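Local coordinates for protein phosphoribosylaminoimidazole carboxylase, ATPase subunit (Bacillus anthracis, PDB 3V4S) that catalyses, as an N5-carboxyaminoimidazole ribonucleotide synthetase (PurK), the ATP-dependent carboxylation of aminoimidazole ribonucleotide with bicarbonate in purine biosynthesis, at residues A41-T46 / Q70-I75; V127-L132 / A144-P149; S150-T155 / A183-E188. One frame throughout, in Å; residues are numbered along the deposited sequence.

The three contacts sample two domains of one chain. Contact 1 packs a helix on the parallel sheet of the preATP-grasp domain, whereas contacts 2 and 3 lie together in the ATP-grasp region. Contact 1 touches neither of the others: its nearest atoms are about 28 Å from those of contact 2 and about 20 Å from those of contact 3. Contacts 2 and 3 have centres about 10 Å apart and meet in a shared antiparallel sheet, where R131 N lies 2.8 Å from L187 O, a probable hydrogen bond. Contact 3 grips ATP directly through K153 and E188; in contact 2 the Y130 side chain is about 9 Å from the nucleotide.

Contact 1 of 3, residues A41-T46 / Q70-I75; sequences AVLDPT and QHLAEI
L72 carries its CG anti to the backbone N (chi1 -175°), which lays both methyls against strand 39-44, while I75 has CG1 between its backbone N and carbonyl carbon (chi1 62°) and, through an extended second torsion, reaches the same strand with CD1. The two leucine methyls divide the strand between them. CD1 of L72 packs on CB of A41 at 3.9 Å, and its CD2 lies 4.0 Å from CB of L43, so one helix residue bridges the two strand residues that point toward it; V42, between them, faces the other side of the sheet. I75 CD1 reaches A41 CB at 3.8 Å, giving that small methyl two neighbours from successive turns of the helix, and I75 extends the apolar layer to I57 and I59 on strand 57-60. This is the layering of a Rossmann-like alpha/beta domain: helix 68-75 links strands 57-60 and 78-81 and passes over strand 39-44, the two segments running almost exactly antiparallel (172°) with axes 9.1 Å apart. At the strand's end D44 forms an Asx turn with the backbone N of T46, and its OD2 accepts a hydrogen bond from G22 N. No hydrogen bond joins helix and strand. The strand backbone is instead bonded to its neighbours, A41 and L43 to strand 16-20 and V42 to strand 57-60, so cohesion across this layer rests on dispersion and the exclusion of water.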
# COMPACT_ATOMS: atom_id res chain seq x y z
N ALA B 41 0.35 7.46 -16.69
CA ALA B 41 1.22 8.27 -17.52
C ALA B 41 1.64 9.50 -16.72
O ALA B 41 0.83 10.07 -15.98
CB ALA B 41 0.50 8.67 -18.80
N VAL B 42 2.91 9.89 -16.83
CA VAL B 42 3.40 11.06 -16.10
C VAL B 42 4.15 12.04 -17.01
O VAL B 42 4.91 11.63 -17.89
CB VAL B 42 4.28 10.66 -14.87
CG1 VAL B 42 5.54 9.89 -15.28
CG2 VAL B 42 4.64 11.89 -14.04
N LEU B 43 3.93 13.33 -16.80
CA LEU B 43 4.73 14.36 -17.49
C LEU B 43 5.59 15.10 -16.46
O LEU B 43 5.06 15.64 -15.49
CB LEU B 43 3.83 15.32 -18.27
CG LEU B 43 4.45 16.41 -19.16
CD1 LEU B 43 3.45 16.81 -20.23
CD2 LEU B 43 4.89 17.62 -18.35
N ASP B 44 6.90 15.10 -16.67
CA ASP B 44 7.84 15.77 -15.77
C ASP B 44 9.01 16.23 -16.63
O ASP B 44 9.37 15.52 -17.57
CB ASP B 44 8.35 14.79 -14.71
CG ASP B 44 9.15 15.47 -13.61
OD1 ASP B 44 10.41 15.44 -13.64
OD2 ASP B 44 8.52 16.01 -12.69
N PRO B 45 9.61 17.39 -16.31
CA PRO B 45 10.75 17.89 -17.13
C PRO B 45 12.05 17.12 -16.94
O PRO B 45 12.99 17.32 -17.72
CB PRO B 45 10.91 19.35 -16.66
CG PRO B 45 10.27 19.42 -15.33
CD PRO B 45 9.19 18.37 -15.30
N THR B 46 12.12 16.26 -15.93
CA THR B 46 13.33 15.50 -15.60
C THR B 46 13.10 14.00 -15.78
O THR B 46 12.11 13.45 -15.29
CB THR B 46 13.78 15.79 -14.16
OG1 THR B 46 13.96 17.21 -13.99
CG2 THR B 46 15.07 15.07 -13.82
N GLN B 70 -0.61 18.14 -24.45
CA GLN B 70 -1.54 17.61 -25.44
C GLN B 70 -1.43 16.10 -25.53
O GLN B 70 -2.43 15.39 -25.49
CB GLN B 70 -1.16 18.20 -26.80
CG GLN B 70 -2.29 18.58 -27.72
CD GLN B 70 -1.90 19.73 -28.63
OE1 GLN B 70 -2.40 20.84 -28.49
NE2 GLN B 70 -0.95 19.49 -29.54
N HIS B 71 -0.19 15.63 -25.66
CA HIS B 71 0.11 14.20 -25.74
C HIS B 71 -0.28 13.44 -24.47
O HIS B 71 -0.75 12.30 -24.55
CB HIS B 71 1.57 14.00 -26.11
CG HIS B 71 2.00 12.56 -26.16
ND1 HIS B 71 1.31 11.62 -26.83
CD2 HIS B 71 3.11 11.91 -25.60
CE1 HIS B 71 1.94 10.42 -26.70
NE2 HIS B 71 3.03 10.61 -25.95
N LEU B 72 -0.09 14.07 -23.31
CA LEU B 72 -0.56 13.50 -22.04
C LEU B 72 -2.07 13.28 -22.04
O LEU B 72 -2.55 12.20 -21.70
CB LEU B 72 -0.17 14.39 -20.85
CG LEU B 72 -0.51 13.82 -19.47
CD1 LEU B 72 0.23 12.50 -19.24
CD2 LEU B 72 -0.13 14.85 -18.44
N ALA B 73 -2.80 14.32 -22.43
CA ALA B 73 -4.25 14.27 -22.55
C ALA B 73 -4.68 13.15 -23.49
O ALA B 73 -5.66 12.45 -23.22
CB ALA B 73 -4.79 15.61 -23.04
N GLU B 74 -3.91 13.00 -24.56
CA GLU B 74 -4.19 12.02 -25.61
C GLU B 74 -4.16 10.59 -25.08
O GLU B 74 -5.08 9.81 -25.34
CB GLU B 74 -3.19 12.21 -26.77
CG GLU B 74 -3.16 11.10 -27.81
CD GLU B 74 -4.47 10.95 -28.58
OE1 GLU B 74 -5.16 11.97 -28.81
OE2 GLU B 74 -4.80 9.81 -28.97
N ILE B 75 -3.12 10.26 -24.31
CA ILE B 75 -2.92 8.90 -23.81
C ILE B 75 -3.64 8.60 -22.48
O ILE B 75 -3.66 7.46 -22.03
CB ILE B 75 -1.43 8.55 -23.70
CG1 ILE B 75 -0.73 9.48 -22.69
CG2 ILE B 75 -0.77 8.60 -25.08
CD1 ILE B 75 0.76 9.27 -22.55

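Contact 2 of 3, residues V127-L132 / A144-P149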
# COMPACT_ATOMS: atom_id res chain seq x y z
N VAL B 127 -8.94 34.11 9.33
CA VAL B 127 -7.55 34.18 8.86
C VAL B 127 -6.81 35.22 9.69
O VAL B 127 -7.44 36.06 10.34
CB VAL B 127 -7.44 34.60 7.37
CG1 VAL B 127 -8.01 33.53 6.46
CG2 VAL B 127 -8.13 35.95 7.12
N ALA B 128 -5.47 35.16 9.68
CA ALA B 128 -4.68 36.23 10.24
C ALA B 128 -4.95 37.50 9.41
O ALA B 128 -5.05 37.43 8.18
CB ALA B 128 -3.20 35.87 10.22
N THR B 129 -5.11 38.64 10.09
CA THR B 129 -5.32 39.94 9.41
C THR B 129 -4.11 40.23 8.52
O THR B 129 -2.98 40.07 8.95
CB THR B 129 -5.51 41.10 10.42
OG1 THR B 129 -6.37 40.66 11.47
CG2 THR B 129 -6.15 42.33 9.74
N TYR B 130 -4.38 40.66 7.30
CA TYR B 130 -3.34 40.77 6.27
C TYR B 130 -3.56 41.99 5.38
O TYR B 130 -4.68 42.51 5.26
CB TYR B 130 -3.35 39.52 5.41
CG TYR B 130 -4.60 39.40 4.59
CD1 TYR B 130 -5.79 38.95 5.17
CD2 TYR B 130 -4.61 39.74 3.24
CE1 TYR B 130 -6.95 38.87 4.43
CE2 TYR B 130 -5.77 39.65 2.49
CZ TYR B 130 -6.93 39.21 3.09
OH TYR B 130 -8.07 39.12 2.35
N ARG B 131 -2.48 42.41 4.72
CA ARG B 131 -2.52 43.51 3.74
C ARG B 131 -1.64 43.14 2.56
O ARG B 131 -0.57 42.53 2.76
CB ARG B 131 -1.94 44.79 4.37
CG ARG B 131 -2.72 45.37 5.55
CD ARG B 131 -4.13 45.79 5.13
NE ARG B 131 -4.81 46.51 6.21
CZ ARG B 131 -5.63 45.96 7.11
NH1 ARG B 131 -5.92 44.66 7.08
NH2 ARG B 131 -6.18 46.74 8.05
N LEU B 132 -2.05 43.50 1.34
CA LEU B 132 -1.21 43.31 0.16
C LEU B 132 -0.05 44.32 0.17
O LEU B 132 -0.26 45.48 0.47
CB LEU B 132 -2.02 43.45 -1.14
CG LEU B 132 -1.28 43.27 -2.48
CD1 LEU B 132 -0.80 41.84 -2.66
CD2 LEU B 132 -2.19 43.65 -3.65
N ALA B 144 2.42 49.80 9.90
CA ALA B 144 1.73 50.78 10.73
C ALA B 144 0.34 50.28 11.16
O ALA B 144 -0.07 50.50 12.30
CB ALA B 144 1.62 52.12 10.01
N GLU B 145 -0.36 49.60 10.26
CA GLU B 145 -1.68 49.09 10.55
C GLU B 145 -1.66 47.79 11.36
O GLU B 145 -2.51 47.59 12.22
CB GLU B 145 -2.50 48.90 9.27
CG GLU B 145 -2.95 50.20 8.64
CD GLU B 145 -3.81 49.99 7.40
OE1 GLU B 145 -3.91 48.85 6.92
OE2 GLU B 145 -4.37 50.99 6.91
N LEU B 146 -0.69 46.92 11.11
CA LEU B 146 -0.71 45.60 11.76
C LEU B 146 0.20 45.51 12.96
O LEU B 146 -0.01 44.67 13.83
CB LEU B 146 -0.41 44.46 10.77
CG LEU B 146 -1.22 44.37 9.46
CD1 LEU B 146 -0.91 43.06 8.72
CD2 LEU B 146 -2.72 44.52 9.65
N SER B 147 1.22 46.35 13.01
CA SER B 147 2.20 46.37 14.10
C SER B 147 2.94 45.03 14.25
O SER B 147 2.90 44.18 13.35
CB SER B 147 1.56 46.82 15.41
OG SER B 147 2.54 46.91 16.43
N TYR B 148 3.64 44.86 15.37
CA TYR B 148 4.44 43.66 15.64
C TYR B 148 3.82 42.78 16.73
O TYR B 148 3.20 43.29 17.65
CB TYR B 148 5.84 44.07 16.10
CG TYR B 148 6.49 45.08 15.20
CD1 TYR B 148 7.10 44.68 14.01
CD2 TYR B 148 6.50 46.43 15.53
CE1 TYR B 148 7.70 45.60 13.18
CE2 TYR B 148 7.09 47.36 14.70
CZ TYR B 148 7.69 46.94 13.53
OH TYR B 148 8.29 47.85 12.71
N PRO B 149 4.00 41.44 16.64
CA PRO B 149 4.76 40.75 15.59
C PRO B 149 3.92 40.48 14.34
O PRO B 149 2.71 40.39 14.41
CB PRO B 149 5.18 39.44 16.27
CG PRO B 149 4.20 39.23 17.39
CD PRO B 149 3.39 40.50 17.59
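OE1 of E145 receives two N-H groups of R131: NE binds it at 2.6 Å with an N-H...O angle of 154°, and NH2 adds a weak bond at 3.3 Å. The salt bridge joins the last turn of helix 136-146 to strand 130-133, within a beta-alpha-beta crossover of the ATP-grasp fold that leads on to strand 150-154, with strand 185-189 lying between the two parallel strands. NE comes in nearly in line with the carboxylate C-O bond. Both N-H groups converge on one oxygen and the carboxylate and guanidinium planes stand 76° apart, so this is not the flat bridge that uses both carboxylate oxygens. A bend at the second torsion of R131 (chi2 -62°) folds the guanidinium back along its own strand. Next to E145, L146 is the buried partner of this otherwise surface contact: its CD2 lies over the centre of one guanidinium face, 4.1 Å above the plane, and also meets CG2 of T129, while CD1 packs on the T129 carbonyl oxygen. The guanidinium is therefore held at its edge by a carboxylate and over a face by a methyl. Its rotation is fixed further by NH1, which donates to the carbonyl oxygen of Y130 at 3.1 Å, approaching from above the carbonyl plane.

Contact 3 of 3, residues S150-T155 / A183-E188. With ATP (adenosine-5'-triphosphate), chain F.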
# COMPACT_ATOMS: atom_id res chain seq x y z
N SER B 150 4.59 40.38 13.19
CA SER B 150 3.90 40.15 11.91
C SER B 150 4.81 39.34 10.99
O SER B 150 5.99 39.16 11.27
CB SER B 150 3.48 41.48 11.25
OG SER B 150 4.59 42.34 11.10
N VAL B 151 4.26 38.83 9.90
CA VAL B 151 5.02 38.00 9.00
C VAL B 151 4.74 38.44 7.58
O VAL B 151 3.58 38.53 7.18
CB VAL B 151 4.70 36.50 9.18
CG1 VAL B 151 5.44 35.67 8.13
CG2 VAL B 151 5.10 36.03 10.57
N LEU B 152 5.80 38.71 6.83
CA LEU B 152 5.73 39.02 5.41
C LEU B 152 5.98 37.76 4.55
O LEU B 152 6.98 37.07 4.72
CB LEU B 152 6.78 40.09 5.07
CG LEU B 152 6.70 40.75 3.70
CD1 LEU B 152 5.43 41.59 3.54
CD2 LEU B 152 7.95 41.60 3.49
N LYS B 153 5.07 37.50 3.62
CA LYS B 153 5.14 36.28 2.79
C LYS B 153 4.93 36.68 1.34
O LYS B 153 4.00 37.43 1.05
CB LYS B 153 3.98 35.32 3.16
CG LYS B 153 3.86 34.91 4.63
CD LYS B 153 2.76 33.86 4.80
CE LYS B 153 2.78 33.33 6.23
NZ LYS B 153 1.68 32.36 6.50
N THR B 154 5.74 36.14 0.43
CA THR B 154 5.49 36.30 -1.01
C THR B 154 4.15 35.68 -1.36
O THR B 154 3.81 34.61 -0.85
CB THR B 154 6.58 35.64 -1.87
OG1 THR B 154 6.57 34.22 -1.68
CG2 THR B 154 7.94 36.19 -1.51
N THR B 155 3.40 36.34 -2.24
CA THR B 155 2.07 35.83 -2.60
C THR B 155 2.12 34.56 -3.46
O THR B 155 1.18 33.77 -3.46
CB THR B 155 1.19 36.87 -3.31
OG1 THR B 155 1.90 37.41 -4.43
CG2 THR B 155 0.77 38.00 -2.33
N ALA B 183 9.58 40.69 -4.45
CA ALA B 183 8.31 40.04 -4.84
C ALA B 183 7.08 40.67 -4.21
O ALA B 183 7.16 41.27 -3.15
CB ALA B 183 8.36 38.55 -4.49
N GLU B 184 5.93 40.53 -4.87
CA GLU B 184 4.65 40.85 -4.25
C GLU B 184 4.46 39.97 -3.02
O GLU B 184 4.79 38.77 -3.04
CB GLU B 184 3.50 40.65 -5.24
CG GLU B 184 2.14 41.04 -4.69
CD GLU B 184 1.03 40.70 -5.64
OE1 GLU B 184 0.72 39.50 -5.80
OE2 GLU B 184 0.44 41.63 -6.23
N CYS B 185 3.96 40.58 -1.95
CA CYS B 185 3.85 39.92 -0.66
C CYS B 185 2.53 40.29 -0.00
O CYS B 185 1.86 41.23 -0.44
CB CYS B 185 4.96 40.41 0.26
SG CYS B 185 6.65 39.90 -0.11
N ILE B 186 2.18 39.56 1.05
CA ILE B 186 1.20 40.02 2.01
C ILE B 186 1.91 40.11 3.34
O ILE B 186 2.79 39.27 3.65
CB ILE B 186 -0.05 39.10 2.16
CG1 ILE B 186 0.33 37.62 2.36
CG2 ILE B 186 -1.01 39.25 0.98
CD1 ILE B 186 -0.82 36.75 2.87
N LEU B 187 1.58 41.14 4.10
CA LEU B 187 1.92 41.16 5.50
C LEU B 187 0.70 40.70 6.29
O LEU B 187 -0.42 41.13 6.03
CB LEU B 187 2.36 42.55 5.95
CG LEU B 187 2.91 42.63 7.39
CD1 LEU B 187 4.30 42.02 7.45
CD2 LEU B 187 2.94 44.07 7.89
N GLU B 188 0.92 39.79 7.24
CA GLU B 188 -0.16 39.33 8.09
C GLU B 188 0.28 39.28 9.55
O GLU B 188 1.47 39.08 9.86
CB GLU B 188 -0.67 37.96 7.63
CG GLU B 188 0.33 36.83 7.81
CD GLU B 188 -0.23 35.47 7.38
OE1 GLU B 188 -1.08 35.40 6.47
OE2 GLU B 188 0.23 34.47 7.96
PG ATP F . 4.74 25.04 2.97
O1G ATP F . 3.71 24.33 3.81
O2G ATP F . 6.09 24.34 2.87
O3G ATP F . 4.21 25.52 1.65
PB ATP F . 5.05 27.90 3.33
O1B ATP F . 6.38 28.19 2.69
O2B ATP F . 3.78 28.25 2.62
O3B ATP F . 5.06 26.36 3.87
PA ATP F . 3.69 28.87 5.67
O1A ATP F . 2.96 27.55 5.70
O2A ATP F . 2.92 30.14 5.40
O3A ATP F . 4.98 28.78 4.69
O5' ATP F . 4.46 29.04 7.06
C5' ATP F . 5.40 28.06 7.46
C4' ATP F . 5.35 28.02 8.98
O4' ATP F . 5.65 29.33 9.52
C3' ATP F . 3.95 27.69 9.51
O3' ATP F . 3.62 26.29 9.49
C2' ATP F . 3.98 28.34 10.88
O2' ATP F . 4.63 27.50 11.84
C1' ATP F . 4.83 29.60 10.66
N9 ATP F . 3.90 30.74 10.39
C8 ATP F . 3.50 31.18 9.18
N7 ATP F . 2.62 32.21 9.31
C5 ATP F . 2.46 32.45 10.62
C6 ATP F . 1.69 33.40 11.46
N6 ATP F . 0.89 34.35 10.92
N1 ATP F . 1.82 33.31 12.81
C2 ATP F . 2.61 32.39 13.40
N3 ATP F . 3.33 31.49 12.70
C4 ATP F . 3.31 31.48 11.34
O HOH W 1 -0.79 32.85 5.46
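K153 leaves its strand with CB beside the I186 carbonyl oxygen across the pair, and its chain, extended beyond CG, runs along the sheet face it shares with V151, I186 and E188. CD approaches the alpha-phosphate oxygen O2A of ATP, and CE lies 3.3 Å from both adenine N7 and E188 OE2. At the tip, four acceptors surround NZ: O2A at 2.8 Å, N7 at 3.0 Å, E188 OE2 at 2.9 Å in a salt bridge, and a water. They must share three N-H groups, so at least one bond is shared or alternates. The lysine meets OE2 from well above the carboxylate plane (48°), while adenine N6 donates to the same oxygen at 3.0 Å and almost straight (168°); the other oxygen, OE1, takes a salt bridge from K117. Beneath this site strands 150-154 and 185-189 run antiparallel in the small sheet of the ATP-grasp fold. V151 with E188 and K153 with I186 are hydrogen-bonded pairs, each closed by two backbone bonds. L152 and L187 form a non-hydrogen-bonded pair and pack on the other face, where L152 CD1 also touches C185 CB at 3.5 Å. Past the strand end, T155 OG1 donates to the anti lone pair of E184 OE1 at 2.8 Å, and E184 OE2 is bound by Q134. K153 and E188 thus read the Hoogsteen edge (N6 and N7); the acceptor E188 offers to N6 is the part consistent with preference for adenine over guanine, since N7 is common to both, while the lysine links base recognition to the alpha-phosphate.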